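Local structure of succinate dehydrogenase subunit B (Mycolicibacterium smegmatis MC2 51, 6LUM) at residues W43-L51 with H61-G69; C174-C184 with F194-A202. The protein probably carries electrons through its three iron-sulfur clusters, from the flavoprotein subunit toward the membrane part of succinate dehydrogenase. All coordinates share one frame; numbering follows the deposited sequence.

Contact 1 of 2, residues W43-L51 with H61-G69; sequences WQSFRVPCL and HYVKWYLDG
Strand 43-47 passes over helix 61-67 almost at a right angle (89°), the axes 9.8 Å apart, with Val48 and Val63 nearest at the backbone. No hydrogen bond crosses; the contact is carried by apolar side chains. Val63 sets CG1 squarely over the Phe46 ring, 4.1 Å from its centroid, in a CH-pi contact. Its other branch, CG2, meets Val48 CG1 at 3.5 Å, so a beta-branched residue serves two neighbours at once. Leu67 CD1 closes on the same Val48 CG1 at 3.7 Å. At the ring's edge, near its plane, Asp68 OD2 lies 3.3 Å from Phe46 CZ, where the slightly positive ring hydrogens suit a carboxylate that also forms a salt bridge with Arg32. Tyr62 turns its ring toward Val48 and Pro49, where the chain leaves the strand, with CG anti to the backbone N (chi1 -170°); one face takes Pro49 CD, 3.8 Å from the centroid, and the opposite face takes Tyr66 CD1. With an alanine here, Pro49 and Tyr66 would probably each lose the ring face they rest on, and Val48 a neighbour. A helix packed across the strands of a mixed sheet in this way is characteristic of the beta-grasp fold of 2Fe-2S ferredoxin domains.

Contact 2 of 2, residues C174-C184 with F194-A202; sequences CILCACCTTSC and FGPAAIVNA. With SF4 (iron/sulfur cluster), chain B; F3S (Fe3-s4 cluster), chain C.
Cys174 and Asn201 form the hydrogen bond that joins the cysteine loop to helix 196-206. Asn201 ND2 gives one N-H to Cys174 SG at 3.2 Å, nearly straight (163°) and close to the amide plane. Its other N-H goes to Ala197 O at 2.7 Å, one turn back, from above the carbonyl plane, while the backbone N of Asn201 reaches that oxygen from the opposite face. With both N-H groups engaged, the amide is held against rotation; by drawing charge from the thiolate, it may also influence the cluster's potential.

The metal bonds come from 174-184. Cys174, Cys177 and Cys180 each bind one iron of the 4Fe-4S cluster, Cys180 SG lying 2.4 Å from FE1, whereas Cys184 SG binds FE1 of the 3Fe-4S cluster at 2.2 Å. This is the CxxCxxCxxxCP motif of dicluster ferredoxins, in which the last cysteine serves the neighbouring cluster; Cys240, also in the 4Fe-4S pocket, probably supplies the fourth ligand. SG of Cys184 stands anti to the backbone N (chi1 -166°), which directs it to the second cluster.

Van der Waals packing joins loop and helix. Pro196, in the first turn, where it needs no amide hydrogen, lays CB 3.6 Å from Cys180 SG, sets CD beside Thr181 CA, and turns CG toward S3 of the 3Fe-4S cluster. Ala197 is small enough to fit under Cys180 and Thr181, its CB 3.4 Å from Thr181 OG1. The methyl of Thr181, CG2, lies 3.9 Å from Gly195 CA; the backbone angles of this N-cap glycine would probably press any side chain against the preceding carbonyl. Phe136 of helix 134-140 packs on both Thr181 and Ala197.

The two contacts belong to different parts of the subunit, contact 1 to the 2Fe-2S ferredoxin part and contact 2 to the 4Fe-4S dicluster part, and share no helix or strand. Their centres are 30 Å apart and their nearest atoms about 14 Å. Contact 1 is peripheral and only partly buried, mostly aliphatic and aromatic, with one carboxylate at its margin, between a strand and a helix. Contact 2 is buried near the centre of the chain, where a loop meets a helix around two clusters; its chemistry is thiolate coordination and an amide-to-sulfur bond, with small residues packed close. Subunit A borders both, while subunit C touches contact 2 at Ser183.

Contact 1 of 2, residues W43-L51 with H61-G69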
loop_
_atom_site.group_PDB
_atom_site.type_symbol
_atom_site.label_atom_id
_atom_site.label_comp_id
_atom_site.label_asym_id
_atom_site.label_seq_id
_atom_site.Cartn_x
_atom_site.Cartn_y
_atom_site.Cartn_z
ATOM N N TRP J 43 -16.065 11.383 -46.266
ATOM C CA TRP J 43 -16.743 12.647 -46.063
ATOM C C TRP J 43 -18.117 12.632 -46.713
ATOM O O TRP J 43 -18.346 11.955 -47.718
ATOM C CB TRP J 43 -15.908 13.789 -46.625
ATOM C CG TRP J 43 -14.635 13.930 -45.901
ATOM C CD1 TRP J 43 -13.500 13.217 -46.105
ATOM C CD2 TRP J 43 -14.362 14.824 -44.827
ATOM N NE1 TRP J 43 -12.527 13.619 -45.228
ATOM C CE2 TRP J 43 -13.036 14.606 -44.431
ATOM C CE3 TRP J 43 -15.111 15.791 -44.162
ATOM C CZ2 TRP J 43 -12.445 15.319 -43.405
ATOM C CZ3 TRP J 43 -14.527 16.488 -43.147
ATOM C CH2 TRP J 43 -13.209 16.256 -42.777
ATOM N N GLN J 44 -19.040 13.379 -46.118
ATOM C CA GLN J 44 -20.379 13.534 -46.665
ATOM C C GLN J 44 -20.816 14.970 -46.468
ATOM O O GLN J 44 -20.682 15.515 -45.373
ATOM C CB GLN J 44 -21.373 12.579 -46.004
ATOM C CG GLN J 44 -22.755 12.634 -46.614
ATOM C CD GLN J 44 -23.350 11.269 -46.801
ATOM O OE1 GLN J 44 -22.686 10.259 -46.583
ATOM N NE2 GLN J 44 -24.607 11.222 -47.216
ATOM N N SER J 45 -21.338 15.578 -47.521
ATOM C CA SER J 45 -21.673 16.992 -47.511
ATOM C C SER J 45 -23.179 17.173 -47.473
ATOM O O SER J 45 -23.896 16.595 -48.294
ATOM C CB SER J 45 -21.089 17.700 -48.728
ATOM O OG SER J 45 -21.499 19.051 -48.774
ATOM N N PHE J 46 -23.640 17.990 -46.530
ATOM C CA PHE J 46 -25.043 18.322 -46.349
ATOM C C PHE J 46 -25.243 19.817 -46.529
ATOM O O PHE J 46 -24.329 20.606 -46.299
ATOM C CB PHE J 46 -25.531 17.930 -44.967
ATOM C CG PHE J 46 -25.366 16.482 -44.654
ATOM C CD1 PHE J 46 -24.279 16.038 -43.936
ATOM C CD2 PHE J 46 -26.306 15.564 -45.060
ATOM C CE1 PHE J 46 -24.132 14.712 -43.640
ATOM C CE2 PHE J 46 -26.159 14.239 -44.761
ATOM C CZ PHE J 46 -25.072 13.815 -44.051
ATOM N N ARG J 47 -26.448 20.209 -46.913
ATOM C CA ARG J 47 -26.789 21.615 -47.069
ATOM C C ARG J 47 -27.956 21.950 -46.158
ATOM O O ARG J 47 -29.061 21.437 -46.350
ATOM C CB ARG J 47 -27.136 21.946 -48.517
ATOM C CG ARG J 47 -27.701 23.336 -48.693
ATOM C CD ARG J 47 -27.822 23.684 -50.154
ATOM N NE ARG J 47 -26.579 23.401 -50.858
ATOM C CZ ARG J 47 -25.580 24.266 -50.975
ATOM N NH1 ARG J 47 -24.479 23.928 -51.631
ATOM N NH2 ARG J 47 -25.687 25.473 -50.441
ATOM N N VAL J 48 -27.715 22.816 -45.182
ATOM C CA VAL J 48 -28.706 23.135 -44.161
ATOM C C VAL J 48 -28.851 24.646 -44.056
ATOM O O VAL J 48 -27.897 25.375 -44.347
ATOM C CB VAL J 48 -28.309 22.528 -42.812
ATOM C CG1 VAL J 48 -28.201 21.042 -42.928
ATOM C CG2 VAL J 48 -26.998 23.097 -42.361
ATOM N N PRO J 49 -30.005 25.165 -43.648
ATOM C CA PRO J 49 -30.142 26.612 -43.493
ATOM C C PRO J 49 -29.581 27.081 -42.165
ATOM O O PRO J 49 -29.663 26.384 -41.154
ATOM C CB PRO J 49 -31.656 26.825 -43.558
ATOM C CG PRO J 49 -32.198 25.589 -43.009
ATOM C CD PRO J 49 -31.286 24.480 -43.442
ATOM N N CYS J 50 -29.008 28.277 -42.176
ATOM C CA CYS J 50 -28.402 28.874 -41.002
ATOM C C CYS J 50 -29.106 30.182 -40.677
ATOM O O CYS J 50 -29.857 30.720 -41.490
ATOM C CB CYS J 50 -26.905 29.112 -41.221
ATOM S SG CYS J 50 -26.029 29.883 -39.855
ATOM N N LEU J 51 -28.865 30.688 -39.479
ATOM C CA LEU J 51 -29.415 31.950 -39.008
ATOM C C LEU J 51 -28.329 32.739 -38.305
ATOM O O LEU J 51 -27.214 32.248 -38.111
ATOM C CB LEU J 51 -30.593 31.724 -38.046
ATOM C CG LEU J 51 -32.023 31.574 -38.558
ATOM C CD1 LEU J 51 -32.427 32.833 -39.287
ATOM C CD2 LEU J 51 -32.206 30.349 -39.422
ATOM N N HIS J 61 -28.434 19.122 -35.435
ATOM C CA HIS J 61 -29.778 18.646 -35.145
ATOM C C HIS J 61 -30.646 18.666 -36.389
ATOM O O HIS J 61 -31.400 17.728 -36.632
ATOM C CB HIS J 61 -30.414 19.497 -34.054
ATOM C CG HIS J 61 -30.075 19.056 -32.666
ATOM N ND1 HIS J 61 -30.107 19.911 -31.590
ATOM C CD2 HIS J 61 -29.706 17.850 -32.180
ATOM C CE1 HIS J 61 -29.763 19.252 -30.501
ATOM N NE2 HIS J 61 -29.519 17.999 -30.831
ATOM N N TYR J 62 -30.578 19.736 -37.173
ATOM C CA TYR J 62 -31.290 19.754 -38.447
ATOM C C TYR J 62 -30.901 18.561 -39.307
ATOM O O TYR J 62 -31.764 17.860 -39.844
ATOM C CB TYR J 62 -31.003 21.058 -39.185
ATOM C CG TYR J 62 -31.854 21.300 -40.403
ATOM C CD1 TYR J 62 -31.675 20.564 -41.561
ATOM C CD2 TYR J 62 -32.816 22.288 -40.403
ATOM C CE1 TYR J 62 -32.441 20.793 -42.671
ATOM C CE2 TYR J 62 -33.587 22.523 -41.512
ATOM C CZ TYR J 62 -33.394 21.773 -42.641
ATOM O OH TYR J 62 -34.164 22.011 -43.750
ATOM N N VAL J 63 -29.601 18.319 -39.455
ATOM C CA VAL J 63 -29.151 17.198 -40.277
ATOM C C VAL J 63 -29.715 15.887 -39.751
ATOM O O VAL J 63 -30.268 15.082 -40.505
ATOM C CB VAL J 63 -27.617 17.146 -40.340
ATOM C CG1 VAL J 63 -27.181 15.797 -40.806
ATOM C CG2 VAL J 63 -27.097 18.192 -41.264
ATOM N N LYS J 64 -29.582 15.650 -38.447
ATOM C CA LYS J 64 -29.962 14.358 -37.891
ATOM C C LYS J 64 -31.466 14.151 -37.933
ATOM O O LYS J 64 -31.937 13.031 -38.150
ATOM C CB LYS J 64 -29.454 14.237 -36.463
ATOM C CG LYS J 64 -29.833 12.949 -35.802
ATOM C CD LYS J 64 -29.181 12.823 -34.455
ATOM C CE LYS J 64 -29.499 11.486 -33.847
ATOM N NZ LYS J 64 -29.580 10.459 -34.905
ATOM N N TRP J 65 -32.240 15.209 -37.729
ATOM C CA TRP J 65 -33.684 15.049 -37.726
ATOM C C TRP J 65 -34.219 14.876 -39.136
ATOM O O TRP J 65 -34.920 13.902 -39.424
ATOM C CB TRP J 65 -34.349 16.241 -37.041
ATOM C CG TRP J 65 -34.044 16.335 -35.592
ATOM C CD1 TRP J 65 -33.506 15.368 -34.807
ATOM C CD2 TRP J 65 -34.252 17.463 -34.748
ATOM N NE1 TRP J 65 -33.364 15.820 -33.526
ATOM C CE2 TRP J 65 -33.815 17.109 -33.465
ATOM C CE3 TRP J 65 -34.763 18.741 -34.954
ATOM C CZ2 TRP J 65 -33.872 17.982 -32.398
ATOM C CZ3 TRP J 65 -34.820 19.603 -33.896
ATOM C CH2 TRP J 65 -34.381 19.224 -32.633
ATOM N N TYR J 66 -33.885 15.794 -40.040
ATOM C CA TYR J 66 -34.562 15.807 -41.330
ATOM C C TYR J 66 -33.807 15.035 -42.410
ATOM O O TYR J 66 -34.325 14.051 -42.943
ATOM C CB TYR J 66 -34.815 17.254 -41.742
ATOM C CG TYR J 66 -35.589 17.993 -40.688
ATOM C CD1 TYR J 66 -34.961 18.857 -39.820
ATOM C CD2 TYR J 66 -36.945 17.800 -40.540
ATOM C CE1 TYR J 66 -35.660 19.524 -38.848
ATOM C CE2 TYR J 66 -37.655 18.460 -39.569
ATOM C CZ TYR J 66 -37.007 19.321 -38.726
ATOM O OH TYR J 66 -37.709 19.988 -37.753
ATOM N N LEU J 67 -32.584 15.447 -42.735
ATOM C CA LEU J 67 -31.917 14.864 -43.895
ATOM C C LEU J 67 -31.406 13.458 -43.608
ATOM O O LEU J 67 -31.860 12.484 -44.213
ATOM C CB LEU J 67 -30.763 15.760 -44.342
ATOM C CG LEU J 67 -31.010 17.260 -44.314
ATOM C CD1 LEU J 67 -29.706 17.991 -44.439
ATOM C CD2 LEU J 67 -31.945 17.661 -45.418
ATOM N N ASP J 68 -30.456 13.340 -42.691
ATOM C CA ASP J 68 -29.873 12.062 -42.305
ATOM C C ASP J 68 -30.603 11.491 -41.103
ATOM O O ASP J 68 -31.797 11.738 -40.920
ATOM C CB ASP J 68 -28.380 12.174 -42.025
ATOM C CG ASP J 68 -27.628 10.941 -42.471
ATOM O OD1 ASP J 68 -28.221 9.849 -42.419
ATOM O OD2 ASP J 68 -26.459 11.055 -42.886
ATOM N N GLY J 69 -29.908 10.696 -40.301
ATOM C CA GLY J 69 -30.538 9.981 -39.216
ATOM C C GLY J 69 -29.744 8.760 -38.838
ATOM O O GLY J 69 -30.032 8.099 -37.840
#

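Contact 2 of 2, residues C174-C184 with F194-A202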
loop_
_atom_site.group_PDB
_atom_site.type_symbol
_atom_site.label_atom_id
_atom_site.label_comp_id
_atom_site.label_asym_id
_atom_site.label_seq_id
_atom_site.Cartn_x
_atom_site.Cartn_y
_atom_site.Cartn_z
ATOM N N CYS J 174 -12.916 22.485 -14.548
ATOM C CA CYS J 174 -12.780 21.514 -15.623
ATOM C C CYS J 174 -14.049 20.689 -15.755
ATOM O O CYS J 174 -14.441 19.997 -14.816
ATOM C CB CYS J 174 -11.572 20.627 -15.349
ATOM S SG CYS J 174 -11.420 19.138 -16.307
ATOM N N ILE J 175 -14.696 20.761 -16.923
ATOM C CA ILE J 175 -15.881 19.959 -17.192
ATOM C C ILE J 175 -15.548 18.625 -17.823
ATOM O O ILE J 175 -16.464 17.860 -18.138
ATOM C CB ILE J 175 -16.878 20.700 -18.094
ATOM C CG1 ILE J 175 -16.243 21.076 -19.416
ATOM C CG2 ILE J 175 -17.370 21.910 -17.415
ATOM C CD1 ILE J 175 -17.082 21.971 -20.265
ATOM N N LEU J 176 -14.275 18.318 -18.015
ATOM C CA LEU J 176 -13.816 17.035 -18.532
ATOM C C LEU J 176 -14.381 16.752 -19.918
ATOM O O LEU J 176 -15.040 15.748 -20.152
ATOM C CB LEU J 176 -14.161 15.911 -17.564
ATOM C CG LEU J 176 -13.393 15.839 -16.257
ATOM C CD1 LEU J 176 -14.151 14.981 -15.296
ATOM C CD2 LEU J 176 -12.036 15.267 -16.512
ATOM N N CYS J 177 -14.086 17.649 -20.851
ATOM C CA CYS J 177 -14.571 17.497 -22.211
ATOM C C CYS J 177 -13.545 16.902 -23.161
ATOM O O CYS J 177 -13.936 16.406 -24.218
ATOM C CB CYS J 177 -15.049 18.842 -22.760
ATOM S SG CYS J 177 -13.830 20.095 -22.910
ATOM N N ALA J 178 -12.263 16.933 -22.805
ATOM C CA ALA J 178 -11.147 16.415 -23.588
ATOM C C ALA J 178 -10.806 17.272 -24.790
ATOM O O ALA J 178 -10.103 16.821 -25.675
ATOM C CB ALA J 178 -11.388 14.979 -24.040
ATOM N N CYS J 179 -11.267 18.513 -24.847
ATOM C CA CYS J 179 -10.856 19.406 -25.918
ATOM C C CYS J 179 -9.380 19.743 -25.847
ATOM O O CYS J 179 -8.827 20.247 -26.822
ATOM C CB CYS J 179 -11.664 20.699 -25.879
ATOM S SG CYS J 179 -13.258 20.654 -26.665
ATOM N N CYS J 180 -8.739 19.494 -24.715
ATOM C CA CYS J 180 -7.340 19.814 -24.487
ATOM C C CYS J 180 -6.446 18.617 -24.756
ATOM O O CYS J 180 -5.487 18.717 -25.521
ATOM C CB CYS J 180 -7.154 20.297 -23.052
ATOM S SG CYS J 180 -7.268 19.001 -21.843
ATOM N N THR J 181 -6.762 17.476 -24.145
ATOM C CA THR J 181 -5.948 16.283 -24.318
ATOM C C THR J 181 -5.905 15.839 -25.762
ATOM O O THR J 181 -4.899 15.293 -26.214
ATOM C CB THR J 181 -6.482 15.163 -23.445
ATOM O OG1 THR J 181 -6.796 15.684 -22.159
ATOM C CG2 THR J 181 -5.461 14.126 -23.267
ATOM N N THR J 182 -6.975 16.056 -26.505
ATOM C CA THR J 182 -7.024 15.663 -27.896
ATOM C C THR J 182 -6.585 16.773 -28.823
ATOM O O THR J 182 -6.930 16.755 -30.002
ATOM C CB THR J 182 -8.421 15.187 -28.262
ATOM O OG1 THR J 182 -9.347 16.238 -28.023
ATOM C CG2 THR J 182 -8.801 14.007 -27.425
ATOM N N SER J 183 -5.845 17.749 -28.311
ATOM C CA SER J 183 -5.114 18.689 -29.141
ATOM C C SER J 183 -3.636 18.695 -28.804
ATOM O O SER J 183 -2.900 19.526 -29.328
ATOM C CB SER J 183 -5.685 20.088 -28.996
ATOM O OG SER J 183 -5.511 20.544 -27.684
ATOM N N CYS J 184 -3.184 17.776 -27.955
ATOM C CA CYS J 184 -1.797 17.713 -27.529
ATOM C C CYS J 184 -1.012 16.858 -28.509
ATOM O O CYS J 184 -1.284 15.652 -28.614
ATOM C CB CYS J 184 -1.702 17.131 -26.134
ATOM S SG CYS J 184 -0.131 17.343 -25.320
ATOM N N PHE J 194 0.013 11.291 -19.904
ATOM C CA PHE J 194 -1.216 11.468 -19.142
ATOM C C PHE J 194 -2.155 12.422 -19.855
ATOM O O PHE J 194 -3.246 12.043 -20.280
ATOM C CB PHE J 194 -0.899 11.985 -17.747
ATOM C CG PHE J 194 -0.658 10.909 -16.752
ATOM C CD1 PHE J 194 -1.552 9.876 -16.606
ATOM C CD2 PHE J 194 0.465 10.928 -15.961
ATOM C CE1 PHE J 194 -1.328 8.884 -15.692
ATOM C CE2 PHE J 194 0.691 9.938 -15.051
ATOM C CZ PHE J 194 -0.206 8.917 -14.913
ATOM N N GLY J 195 -1.742 13.667 -19.996
ATOM C CA GLY J 195 -2.505 14.627 -20.735
ATOM C C GLY J 195 -2.752 15.876 -19.939
ATOM O O GLY J 195 -2.688 15.898 -18.705
ATOM N N PRO J 196 -3.048 16.954 -20.646
ATOM C CA PRO J 196 -3.365 18.208 -19.966
ATOM C C PRO J 196 -4.488 18.088 -18.958
ATOM O O PRO J 196 -4.415 18.708 -17.897
ATOM C CB PRO J 196 -3.745 19.123 -21.126
ATOM C CG PRO J 196 -3.150 18.530 -22.289
ATOM C CD PRO J 196 -3.068 17.092 -22.102
ATOM N N ALA J 197 -5.525 17.307 -19.245
ATOM C CA ALA J 197 -6.695 17.277 -18.378
ATOM C C ALA J 197 -6.418 16.523 -17.095
ATOM O O ALA J 197 -6.863 16.932 -16.019
ATOM C CB ALA J 197 -7.869 16.650 -19.107
ATOM N N ALA J 198 -5.703 15.406 -17.187
ATOM C CA ALA J 198 -5.288 14.703 -15.986
ATOM C C ALA J 198 -4.362 15.563 -15.152
ATOM O O ALA J 198 -4.456 15.576 -13.923
ATOM C CB ALA J 198 -4.609 13.394 -16.356
ATOM N N ILE J 199 -3.476 16.319 -15.796
ATOM C CA ILE J 199 -2.583 17.160 -15.010
ATOM C C ILE J 199 -3.331 18.324 -14.371
ATOM O O ILE J 199 -2.988 18.749 -13.270
ATOM C CB ILE J 199 -1.409 17.625 -15.880
ATOM C CG1 ILE J 199 -0.570 16.413 -16.277
ATOM C CG2 ILE J 199 -0.572 18.616 -15.137
ATOM C CD1 ILE J 199 0.314 16.639 -17.441
ATOM N N VAL J 200 -4.373 18.842 -15.015
ATOM C CA VAL J 200 -5.187 19.889 -14.399
ATOM C C VAL J 200 -5.919 19.351 -13.178
ATOM O O VAL J 200 -5.907 19.955 -12.096
ATOM C CB VAL J 200 -6.172 20.467 -15.426
ATOM C CG1 VAL J 200 -7.313 21.124 -14.730
ATOM C CG2 VAL J 200 -5.488 21.452 -16.283
ATOM N N ASN J 201 -6.575 18.208 -13.331
ATOM C CA ASN J 201 -7.323 17.648 -12.221
ATOM C C ASN J 201 -6.433 17.062 -11.142
ATOM O O ASN J 201 -6.937 16.725 -10.072
ATOM C CB ASN J 201 -8.288 16.597 -12.741
ATOM C CG ASN J 201 -9.429 17.205 -13.493
ATOM O OD1 ASN J 201 -10.405 17.646 -12.902
ATOM N ND2 ASN J 201 -9.308 17.257 -14.803
ATOM N N ALA J 202 -5.138 16.908 -11.394
ATOM C CA ALA J 202 -4.199 16.590 -10.329
ATOM C C ALA J 202 -3.627 17.831 -9.668
ATOM O O ALA J 202 -3.344 17.801 -8.476
ATOM C CB ALA J 202 -3.057 15.733 -10.863
HETATM FE FE1 SF4 B . -9.127 20.187 -20.908
HETATM FE FE2 SF4 B . -12.081 20.547 -21.315
HETATM FE FE3 SF4 B . -10.441 22.815 -20.177
HETATM FE FE4 SF4 B . -11.008 20.355 -18.529
HETATM S S1 SF4 B . -12.206 21.770 -19.577
HETATM S S2 SF4 B . -9.245 21.392 -19.145
HETATM S S3 SF4 B . -10.875 19.139 -20.272
HETATM S S4 SF4 B . -10.342 21.604 -21.934
HETATM FE FE1 F3S C . 0.347 19.441 -25.157
HETATM FE FE3 F3S C . 2.213 20.961 -23.301
HETATM FE FE4 F3S C . -0.595 21.955 -23.766
HETATM S S1 F3S C . 2.508 19.360 -24.793
HETATM S S2 F3S C . -1.255 20.879 -25.565
HETATM S S3 F3S C . 0.239 20.068 -23.071
HETATM S S4 F3S C . 1.232 22.905 -22.989
#